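Peptidase M42 (Thaumarchaeota archaeon SCGC AB-539-E09, PDB 5DS0) is an M42-family TET aminopeptidase that binds two cobalt ions per chain here, forms a twelve-subunit assembly and probably removes N-terminal residues from peptides. Local coordinates at residues M109-K117 with V131-I140; M10-P19 with P158-S166. All coordinates share one frame; numbering follows the deposited sequence.

Both contacts reach the same six-stranded antiparallel barrel, and their centres lie about 19 Å apart. Contact 1 pairs two neighbouring strands within the barrel. Contact 2 joins strand 158-161 of the barrel, and the chain that follows it, to helix 2-15 and the loop after that helix. They touch where Ile138 CD1 meets Ile159 CD1 at 3.6 Å, and again where the ring of His111 meets that of Trp162. In contact 2 the side chain of Met14 is about 12 Å from a cobalt ion. Met10 and Met14 also pack on helix 179-197, which carries the metal ligand Asp180. Both contacts touch a second subunit.

Contact 1. Residues M109-K117 with V131-I140; sequences MVHGIIASK and VEARDMFIDI
Ile113 and Asp139 form a hydrogen-bonded antiparallel pair, and Ala115 and Phe137 form the next one. Asp139 N donates to Ile113 O at 2.8 Å, almost straight at 175°. Ala115 N reaches Phe137 O at 2.7 Å. Between these pairs, Ile114 and Ile138 make a non-hydrogen-bonded pair, with side chains on the other face of the sheet. There Ile114 CG1 meets Ile138 CG1 at 4.2 Å. With chi1 at -61°, Ile114 CG2 lies opposite the backbone N and meets SE of Met136, a selenomethionine, at 3.9 Å. Phe85 of the adjacent strand covers both Met136 and Ile138. Gly112 CA lies beside Ile138 CG2 and Ile140 CG2, at 4.2 and 4.1 Å. The residues from Gly112 to Ala115, with Ile138 and Asp139, are buried; this is the tight part.

On the face of Ala115 and Phe137, the phenylalanine ring lies across the partner strand. Ala115 O sits 3.6 Å above its plane, toward the rim. CA and C of Ser116 meet CZ of the same ring, and Ser116 CB touches Val131 CG1 at 3.9 Å. Asp139 points to the same face as Phe137. Its OD1 accepts from Gly141 N and pairs with Arg322 of a second subunit, while OD2 bonds His323 of that subunit. The carboxylate thus ties the strand pair to the second subunit.

The loose side is at Lys117 and Asp135. Lys117 is poorly ordered, and Asp135 is exposed. Ser116 OG donates forward to Lys117 O, from above the carbonyl plane. The ladder belongs to the closed six-stranded barrel, consistent with the PDZ-like dimerisation domain of M42 aminopeptidases.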
loop_
_atom_site.group_PDB
_atom_site.type_symbol
_atom_site.label_atom_id
_atom_site.label_comp_id
_atom_site.label_asym_id
_atom_site.label_seq_id
_atom_site.Cartn_x
_atom_site.Cartn_y
_atom_site.Cartn_z
HETATM N N MSE C 109 43.199 2.353 -24.431
HETATM C CA MSE C 109 42.367 1.869 -23.330
HETATM C C MSE C 109 42.332 2.853 -22.202
HETATM O O MSE C 109 43.354 3.328 -21.743
HETATM C CB MSE C 109 42.896 0.548 -22.781
HETATM C CG MSE C 109 42.879 -0.585 -23.802
HETATM SE SE MSE C 109 41.064 -0.973 -24.508
HETATM C CE MSE C 109 41.574 -2.211 -25.951
ATOM N N VAL C 110 41.134 3.153 -21.731
ATOM C CA VAL C 110 40.943 4.030 -20.586
ATOM C C VAL C 110 40.159 3.301 -19.501
ATOM O O VAL C 110 39.054 2.835 -19.738
ATOM C CB VAL C 110 40.160 5.281 -20.989
ATOM C CG1 VAL C 110 39.862 6.150 -19.769
ATOM C CG2 VAL C 110 40.927 6.063 -22.047
ATOM N N HIS C 111 40.731 3.223 -18.306
ATOM C CA HIS C 111 40.112 2.479 -17.224
ATOM C C HIS C 111 39.153 3.329 -16.442
ATOM O O HIS C 111 39.326 4.535 -16.333
ATOM C CB HIS C 111 41.175 1.922 -16.296
ATOM C CG HIS C 111 42.058 0.934 -16.962
ATOM N ND1 HIS C 111 41.699 -0.382 -17.130
ATOM C CD2 HIS C 111 43.261 1.074 -17.557
ATOM C CE1 HIS C 111 42.657 -1.023 -17.773
ATOM N NE2 HIS C 111 43.617 -0.161 -18.042
ATOM N N GLY C 112 38.144 2.673 -15.887
ATOM C CA GLY C 112 37.142 3.332 -15.074
ATOM C C GLY C 112 36.382 2.381 -14.163
ATOM O O GLY C 112 36.620 1.164 -14.157
ATOM N N ILE C 113 35.470 2.957 -13.391
ATOM C CA ILE C 113 34.730 2.240 -12.385
ATOM C C ILE C 113 33.270 2.596 -12.516
ATOM O O ILE C 113 32.934 3.762 -12.615
ATOM C CB ILE C 113 35.164 2.671 -10.990
ATOM C CG1 ILE C 113 36.652 2.426 -10.789
ATOM C CG2 ILE C 113 34.395 1.898 -9.933
ATOM C CD1 ILE C 113 37.220 3.165 -9.598
ATOM N N ILE C 114 32.393 1.596 -12.483
ATOM C CA ILE C 114 30.961 1.865 -12.499
ATOM C C ILE C 114 30.555 2.401 -11.131
ATOM O O ILE C 114 30.883 1.810 -10.090
ATOM C CB ILE C 114 30.153 0.616 -12.837
ATOM C CG1 ILE C 114 30.528 0.116 -14.233
ATOM C CG2 ILE C 114 28.672 0.927 -12.793
ATOM C CD1 ILE C 114 29.849 -1.181 -14.640
ATOM N N ALA C 115 29.874 3.537 -11.126
ATOM C CA ALA C 115 29.551 4.226 -9.878
ATOM C C ALA C 115 28.164 4.813 -9.896
ATOM O O ALA C 115 27.529 4.920 -10.949
ATOM C CB ALA C 115 30.558 5.327 -9.617
ATOM N N SER C 116 27.690 5.169 -8.710
ATOM C CA SER C 116 26.428 5.885 -8.570
ATOM C C SER C 116 26.583 6.948 -7.508
ATOM O O SER C 116 27.645 7.084 -6.905
ATOM C CB SER C 116 25.305 4.934 -8.172
ATOM O OG SER C 116 25.454 4.507 -6.832
ATOM N N LYS C 117 25.519 7.701 -7.274
ATOM C CA LYS C 117 25.467 8.556 -6.100
ATOM C C LYS C 117 25.575 7.678 -4.860
ATOM O O LYS C 117 24.888 6.657 -4.780
ATOM C CB LYS C 117 24.163 9.348 -6.052
ATOM C CG LYS C 117 24.204 10.632 -6.860
ATOM C CD LYS C 117 22.863 11.355 -6.810
ATOM C CE LYS C 117 21.860 10.760 -7.797
ATOM N NZ LYS C 117 20.547 11.442 -7.697
ATOM N N VAL C 131 19.586 0.533 -7.232
ATOM C CA VAL C 131 20.081 1.522 -8.172
ATOM C C VAL C 131 19.943 0.966 -9.592
ATOM O O VAL C 131 20.503 -0.087 -9.908
ATOM C CB VAL C 131 21.546 1.887 -7.895
ATOM C CG1 VAL C 131 22.031 2.944 -8.878
ATOM C CG2 VAL C 131 21.707 2.383 -6.469
ATOM N N GLU C 132 19.172 1.660 -10.425
ATOM C CA GLU C 132 18.977 1.238 -11.801
ATOM C C GLU C 132 20.195 1.650 -12.627
ATOM O O GLU C 132 20.857 2.627 -12.314
ATOM C CB GLU C 132 17.713 1.871 -12.406
ATOM C CG GLU C 132 16.371 1.542 -11.741
ATOM C CD GLU C 132 15.955 0.062 -11.807
ATOM O OE1 GLU C 132 16.619 -0.738 -12.509
ATOM O OE2 GLU C 132 14.942 -0.304 -11.147
ATOM N N ALA C 133 20.463 0.912 -13.695
ATOM C CA ALA C 133 21.597 1.185 -14.556
ATOM C C ALA C 133 21.519 2.560 -15.232
ATOM O O ALA C 133 22.536 3.184 -15.492
ATOM C CB ALA C 133 21.728 0.086 -15.596
ATOM N N ARG C 134 20.309 3.011 -15.536
ATOM C CA ARG C 134 20.095 4.367 -16.078
ATOM C C ARG C 134 20.678 5.471 -15.179
ATOM O O ARG C 134 21.076 6.516 -15.682
ATOM C CB ARG C 134 18.598 4.628 -16.350
ATOM C CG ARG C 134 17.685 4.377 -15.148
ATOM C CD ARG C 134 16.214 4.617 -15.422
ATOM N NE ARG C 134 16.021 6.015 -15.793
ATOM C CZ ARG C 134 15.672 6.440 -17.011
ATOM N NH1 ARG C 134 15.548 7.743 -17.222
ATOM N NH2 ARG C 134 15.420 5.585 -18.016
ATOM N N ASP C 135 20.747 5.229 -13.869
ATOM C CA ASP C 135 21.292 6.203 -12.903
ATOM C C ASP C 135 22.739 5.949 -12.510
ATOM O O ASP C 135 23.221 6.531 -11.534
ATOM C CB ASP C 135 20.462 6.213 -11.614
ATOM C CG ASP C 135 18.984 6.474 -11.866
ATOM O OD1 ASP C 135 18.653 7.301 -12.747
ATOM O OD2 ASP C 135 18.153 5.838 -11.179
HETATM N N MSE C 136 23.430 5.075 -13.241
HETATM C CA MSE C 136 24.838 4.806 -12.965
HETATM C C MSE C 136 25.680 5.562 -13.947
HETATM O O MSE C 136 25.171 6.098 -14.925
HETATM C CB MSE C 136 25.131 3.324 -13.106
HETATM C CG MSE C 136 24.435 2.512 -12.032
HETATM SE SE MSE C 136 24.873 0.596 -12.254
HETATM C CE MSE C 136 23.476 -0.097 -11.049
ATOM N N PHE C 137 26.979 5.635 -13.683
ATOM C CA PHE C 137 27.923 6.172 -14.651
ATOM C C PHE C 137 29.279 5.583 -14.398
ATOM O O PHE C 137 29.469 4.824 -13.464
ATOM C CB PHE C 137 27.990 7.699 -14.593
ATOM C CG PHE C 137 27.718 8.224 -13.267
ATOM C CD1 PHE C 137 28.682 8.112 -12.286
ATOM C CD2 PHE C 137 26.472 8.774 -12.970
ATOM C CE1 PHE C 137 28.433 8.557 -11.004
ATOM C CE2 PHE C 137 26.196 9.215 -11.687
ATOM C CZ PHE C 137 27.186 9.108 -10.698
ATOM N N ILE C 138 30.225 5.950 -15.244
ATOM C CA ILE C 138 31.559 5.435 -15.169
ATOM C C ILE C 138 32.468 6.569 -14.782
ATOM O O ILE C 138 32.459 7.640 -15.395
ATOM C CB ILE C 138 31.960 4.806 -16.510
ATOM C CG1 ILE C 138 31.174 3.510 -16.690
ATOM C CG2 ILE C 138 33.443 4.506 -16.569
ATOM C CD1 ILE C 138 30.978 3.134 -18.127
ATOM N N ASP C 139 33.267 6.300 -13.761
ATOM C CA ASP C 139 34.231 7.234 -13.239
ATOM C C ASP C 139 35.569 6.830 -13.788
ATOM O O ASP C 139 36.028 5.719 -13.541
ATOM C CB ASP C 139 34.246 7.149 -11.718
ATOM C CG ASP C 139 35.158 8.169 -11.079
ATOM O OD1 ASP C 139 35.926 8.851 -11.795
ATOM O OD2 ASP C 139 35.103 8.304 -9.841
ATOM N N ILE C 140 36.210 7.741 -14.515
ATOM C CA ILE C 140 37.529 7.465 -15.092
ATOM C C ILE C 140 38.625 8.312 -14.442
ATOM O O ILE C 140 39.729 8.413 -14.979
ATOM C CB ILE C 140 37.542 7.663 -16.620
ATOM C CG1 ILE C 140 37.148 9.098 -16.978
ATOM C CG2 ILE C 140 36.590 6.689 -17.278
ATOM C CD1 ILE C 140 37.485 9.494 -18.398
#

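Contact 2. Residues M10-P19 with P158-S166; sequences MKTLMEAFGP and PIVPWSPFS. With GOL (glycerol), chain V.
The Phe165 ring lies against helix 2-15, with Lys11 CA over one face, 3.7 Å above the plane and toward the rim. Met14 CG approaches CD1 obliquely, and SE of Met10, a selenomethionine, comes to CZ at 3.7 Å, a Met-aromatic contact. The trans chi1 of Phe165, 180°, carries the ring to the helix. The Phe17 ring has Val160 CG1 over the centre of one face, 3.9 Å from the centroid. Pro158 O lies at its edge, in plane, 3.5 Å from CZ. Pro19 CD packs on the same Val160 CG1. Glycerol C3 and Pro164 CD lie on one face of Trp162.

One hydrogen bond crosses the contact. Phe165 N donates at 3.0 Å and 174° to Glu15 OE2, which accepts on its anti lone pair. Glu15 OE1 makes a salt bridge to Lys11 NZ at 3.4 Å, whose hydrogen bond is weak. With an alanine in place of Glu15, Phe165 N would probably lose its acceptor and Lys11 its charged mate. The glycerol, probably from the crystallisation liquor, bridges Glu15 O (by O2) and Ser163 N (by O3) weakly. Cohesion is therefore mainly apolar, with one carboxylate fixing the backbone where the aromatic anchor begins.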
loop_
_atom_site.group_PDB
_atom_site.type_symbol
_atom_site.label_atom_id
_atom_site.label_comp_id
_atom_site.label_asym_id
_atom_site.label_seq_id
_atom_site.Cartn_x
_atom_site.Cartn_y
_atom_site.Cartn_z
HETATM N N MSE C 10 42.891 -19.732 -24.971
HETATM C CA MSE C 10 41.803 -19.505 -24.019
HETATM C C MSE C 10 42.019 -18.206 -23.303
HETATM O O MSE C 10 41.156 -17.361 -23.305
HETATM C CB MSE C 10 41.626 -20.662 -23.032
HETATM C CG MSE C 10 40.215 -20.615 -22.470
HETATM SE SE MSE C 10 39.897 -21.978 -21.065
HETATM C CE MSE C 10 39.738 -23.497 -22.307
ATOM N N LYS C 11 43.178 -18.034 -22.685
ATOM C CA LYS C 11 43.491 -16.808 -21.946
ATOM C C LYS C 11 43.302 -15.566 -22.810
ATOM O O LYS C 11 42.682 -14.598 -22.406
ATOM C CB LYS C 11 44.933 -16.872 -21.419
ATOM C CG LYS C 11 45.378 -15.686 -20.591
ATOM C CD LYS C 11 46.750 -15.953 -20.004
ATOM C CE LYS C 11 47.015 -15.159 -18.734
ATOM N NZ LYS C 11 47.332 -13.745 -19.071
ATOM N N THR C 12 43.852 -15.608 -24.003
ATOM C CA THR C 12 43.834 -14.464 -24.882
ATOM C C THR C 12 42.425 -14.086 -25.306
ATOM O O THR C 12 42.092 -12.900 -25.368
ATOM C CB THR C 12 44.707 -14.752 -26.105
ATOM O OG1 THR C 12 46.038 -14.955 -25.645
ATOM C CG2 THR C 12 44.710 -13.596 -27.076
ATOM N N LEU C 13 41.616 -15.093 -25.607
ATOM C CA LEU C 13 40.204 -14.888 -25.924
ATOM C C LEU C 13 39.419 -14.240 -24.790
ATOM O O LEU C 13 38.767 -13.225 -24.989
ATOM C CB LEU C 13 39.520 -16.220 -26.244
ATOM C CG LEU C 13 39.825 -16.874 -27.587
ATOM C CD1 LEU C 13 39.214 -18.267 -27.608
ATOM C CD2 LEU C 13 39.288 -16.033 -28.720
HETATM N N MSE C 14 39.480 -14.835 -23.607
HETATM C CA MSE C 14 38.722 -14.328 -22.470
HETATM C C MSE C 14 39.201 -12.962 -22.040
HETATM O O MSE C 14 38.456 -12.237 -21.380
HETATM C CB MSE C 14 38.813 -15.254 -21.258
HETATM C CG MSE C 14 38.351 -16.693 -21.478
HETATM SE SE MSE C 14 36.815 -16.880 -22.700
HETATM C CE MSE C 14 37.350 -18.569 -23.549
ATOM N N GLU C 15 40.445 -12.606 -22.366
ATOM C CA GLU C 15 40.979 -11.304 -21.983
ATOM C C GLU C 15 40.856 -10.250 -23.081
ATOM O O GLU C 15 41.043 -9.075 -22.826
ATOM C CB GLU C 15 42.431 -11.434 -21.527
ATOM C CG GLU C 15 42.574 -12.046 -20.137
ATOM C CD GLU C 15 43.999 -12.010 -19.616
ATOM O OE1 GLU C 15 44.914 -11.715 -20.424
ATOM O OE2 GLU C 15 44.207 -12.281 -18.404
ATOM N N ALA C 16 40.520 -10.675 -24.293
ATOM C CA ALA C 16 40.366 -9.766 -25.432
ATOM C C ALA C 16 39.216 -8.811 -25.273
ATOM O O ALA C 16 38.231 -9.095 -24.588
ATOM C CB ALA C 16 40.177 -10.560 -26.714
ATOM N N PHE C 17 39.330 -7.685 -25.958
ATOM C CA PHE C 17 38.273 -6.685 -26.017
ATOM C C PHE C 17 37.327 -7.002 -27.175
ATOM O O PHE C 17 37.755 -6.966 -28.335
ATOM C CB PHE C 17 38.917 -5.316 -26.228
ATOM C CG PHE C 17 37.967 -4.165 -26.132
ATOM C CD1 PHE C 17 37.130 -3.844 -27.192
ATOM C CD2 PHE C 17 37.938 -3.372 -25.002
ATOM C CE1 PHE C 17 36.267 -2.776 -27.118
ATOM C CE2 PHE C 17 37.072 -2.300 -24.916
ATOM C CZ PHE C 17 36.230 -2.004 -25.977
ATOM N N GLY C 18 36.049 -7.273 -26.888
ATOM C CA GLY C 18 35.089 -7.513 -27.966
ATOM C C GLY C 18 33.618 -7.559 -27.608
ATOM O O GLY C 18 32.994 -8.616 -27.693
ATOM N N PRO C 19 33.030 -6.414 -27.239
ATOM C CA PRO C 19 31.596 -6.356 -26.944
ATOM C C PRO C 19 30.777 -6.373 -28.221
ATOM O O PRO C 19 31.341 -6.164 -29.291
ATOM C CB PRO C 19 31.441 -5.020 -26.225
ATOM C CG PRO C 19 32.543 -4.180 -26.762
ATOM C CD PRO C 19 33.659 -5.089 -27.195
ATOM N N PRO C 158 33.083 1.958 -27.308
ATOM C CA PRO C 158 32.752 0.680 -26.665
ATOM C C PRO C 158 33.449 0.453 -25.334
ATOM O O PRO C 158 34.534 0.974 -25.096
ATOM C CB PRO C 158 33.231 -0.351 -27.678
ATOM C CG PRO C 158 34.381 0.307 -28.346
ATOM C CD PRO C 158 34.027 1.768 -28.425
ATOM N N ILE C 159 32.796 -0.317 -24.478
ATOM C CA ILE C 159 33.258 -0.578 -23.117
ATOM C C ILE C 159 33.109 -2.055 -22.787
ATOM O O ILE C 159 32.087 -2.668 -23.099
ATOM C CB ILE C 159 32.424 0.209 -22.093
ATOM C CG1 ILE C 159 32.280 1.672 -22.525
ATOM C CG2 ILE C 159 33.060 0.119 -20.711
ATOM C CD1 ILE C 159 31.343 2.483 -21.659
ATOM N N VAL C 160 34.124 -2.624 -22.157
ATOM C CA VAL C 160 34.024 -3.989 -21.656
ATOM C C VAL C 160 34.380 -4.077 -20.191
ATOM O O VAL C 160 35.057 -3.205 -19.652
ATOM C CB VAL C 160 34.952 -4.973 -22.381
ATOM C CG1 VAL C 160 34.561 -5.097 -23.842
ATOM C CG2 VAL C 160 36.409 -4.561 -22.226
ATOM N N PRO C 161 33.937 -5.152 -19.545
ATOM C CA PRO C 161 34.393 -5.439 -18.202
ATOM C C PRO C 161 35.898 -5.654 -18.169
ATOM O O PRO C 161 36.464 -6.157 -19.132
ATOM C CB PRO C 161 33.668 -6.754 -17.860
ATOM C CG PRO C 161 32.501 -6.818 -18.777
ATOM C CD PRO C 161 32.957 -6.142 -20.027
ATOM N N TRP C 162 36.524 -5.313 -17.049
ATOM C CA TRP C 162 37.919 -5.651 -16.814
ATOM C C TRP C 162 37.976 -6.877 -15.934
ATOM O O TRP C 162 37.498 -6.841 -14.802
ATOM C CB TRP C 162 38.632 -4.495 -16.127
ATOM C CG TRP C 162 40.096 -4.741 -15.987
ATOM C CD1 TRP C 162 41.067 -4.495 -16.932
ATOM C CD2 TRP C 162 40.762 -5.296 -14.856
ATOM N NE1 TRP C 162 42.288 -4.869 -16.445
ATOM C CE2 TRP C 162 42.132 -5.359 -15.173
ATOM C CE3 TRP C 162 40.335 -5.743 -13.599
ATOM C CZ2 TRP C 162 43.084 -5.857 -14.275
ATOM C CZ3 TRP C 162 41.278 -6.231 -12.702
ATOM C CH2 TRP C 162 42.638 -6.285 -13.048
ATOM N N SER C 163 38.557 -7.960 -16.444
ATOM C CA SER C 163 38.496 -9.259 -15.767
ATOM C C SER C 163 39.563 -10.231 -16.240
ATOM O O SER C 163 39.423 -10.854 -17.287
ATOM C CB SER C 163 37.124 -9.877 -15.998
ATOM O OG SER C 163 36.950 -11.027 -15.194
ATOM N N PRO C 164 40.642 -10.371 -15.476
ATOM C CA PRO C 164 41.740 -11.241 -15.899
ATOM C C PRO C 164 41.363 -12.701 -15.886
ATOM O O PRO C 164 40.524 -13.135 -15.095
ATOM C CB PRO C 164 42.821 -11.004 -14.852
ATOM C CG PRO C 164 42.429 -9.773 -14.125
ATOM C CD PRO C 164 40.942 -9.673 -14.218
ATOM N N PHE C 165 42.034 -13.461 -16.729
ATOM C CA PHE C 165 41.821 -14.883 -16.806
ATOM C C PHE C 165 42.816 -15.637 -15.923
ATOM O O PHE C 165 44.022 -15.355 -15.939
ATOM C CB PHE C 165 41.988 -15.339 -18.245
ATOM C CG PHE C 165 41.792 -16.811 -18.431
ATOM C CD1 PHE C 165 40.527 -17.324 -18.672
ATOM C CD2 PHE C 165 42.868 -17.683 -18.357
ATOM C CE1 PHE C 165 40.347 -18.681 -18.853
ATOM C CE2 PHE C 165 42.695 -19.041 -18.524
ATOM C CZ PHE C 165 41.436 -19.541 -18.778
ATOM N N SER C 166 42.307 -16.600 -15.164
ATOM C CA SER C 166 43.160 -17.525 -14.440
ATOM C C SER C 166 42.477 -18.860 -14.304
ATOM O O SER C 166 41.321 -19.023 -14.695
ATOM C CB SER C 166 43.514 -16.966 -13.074
ATOM O OG SER C 166 42.433 -17.100 -12.183
HETATM C C1 GOL V . 43.865 -7.660 -18.202
HETATM O O1 GOL V . 44.969 -8.575 -18.292
HETATM C C2 GOL V . 42.717 -8.151 -19.088
HETATM O O2 GOL V . 42.813 -7.505 -20.364
HETATM C C3 GOL V . 41.388 -7.880 -18.380
HETATM O O3 GOL V . 40.233 -7.917 -19.231
#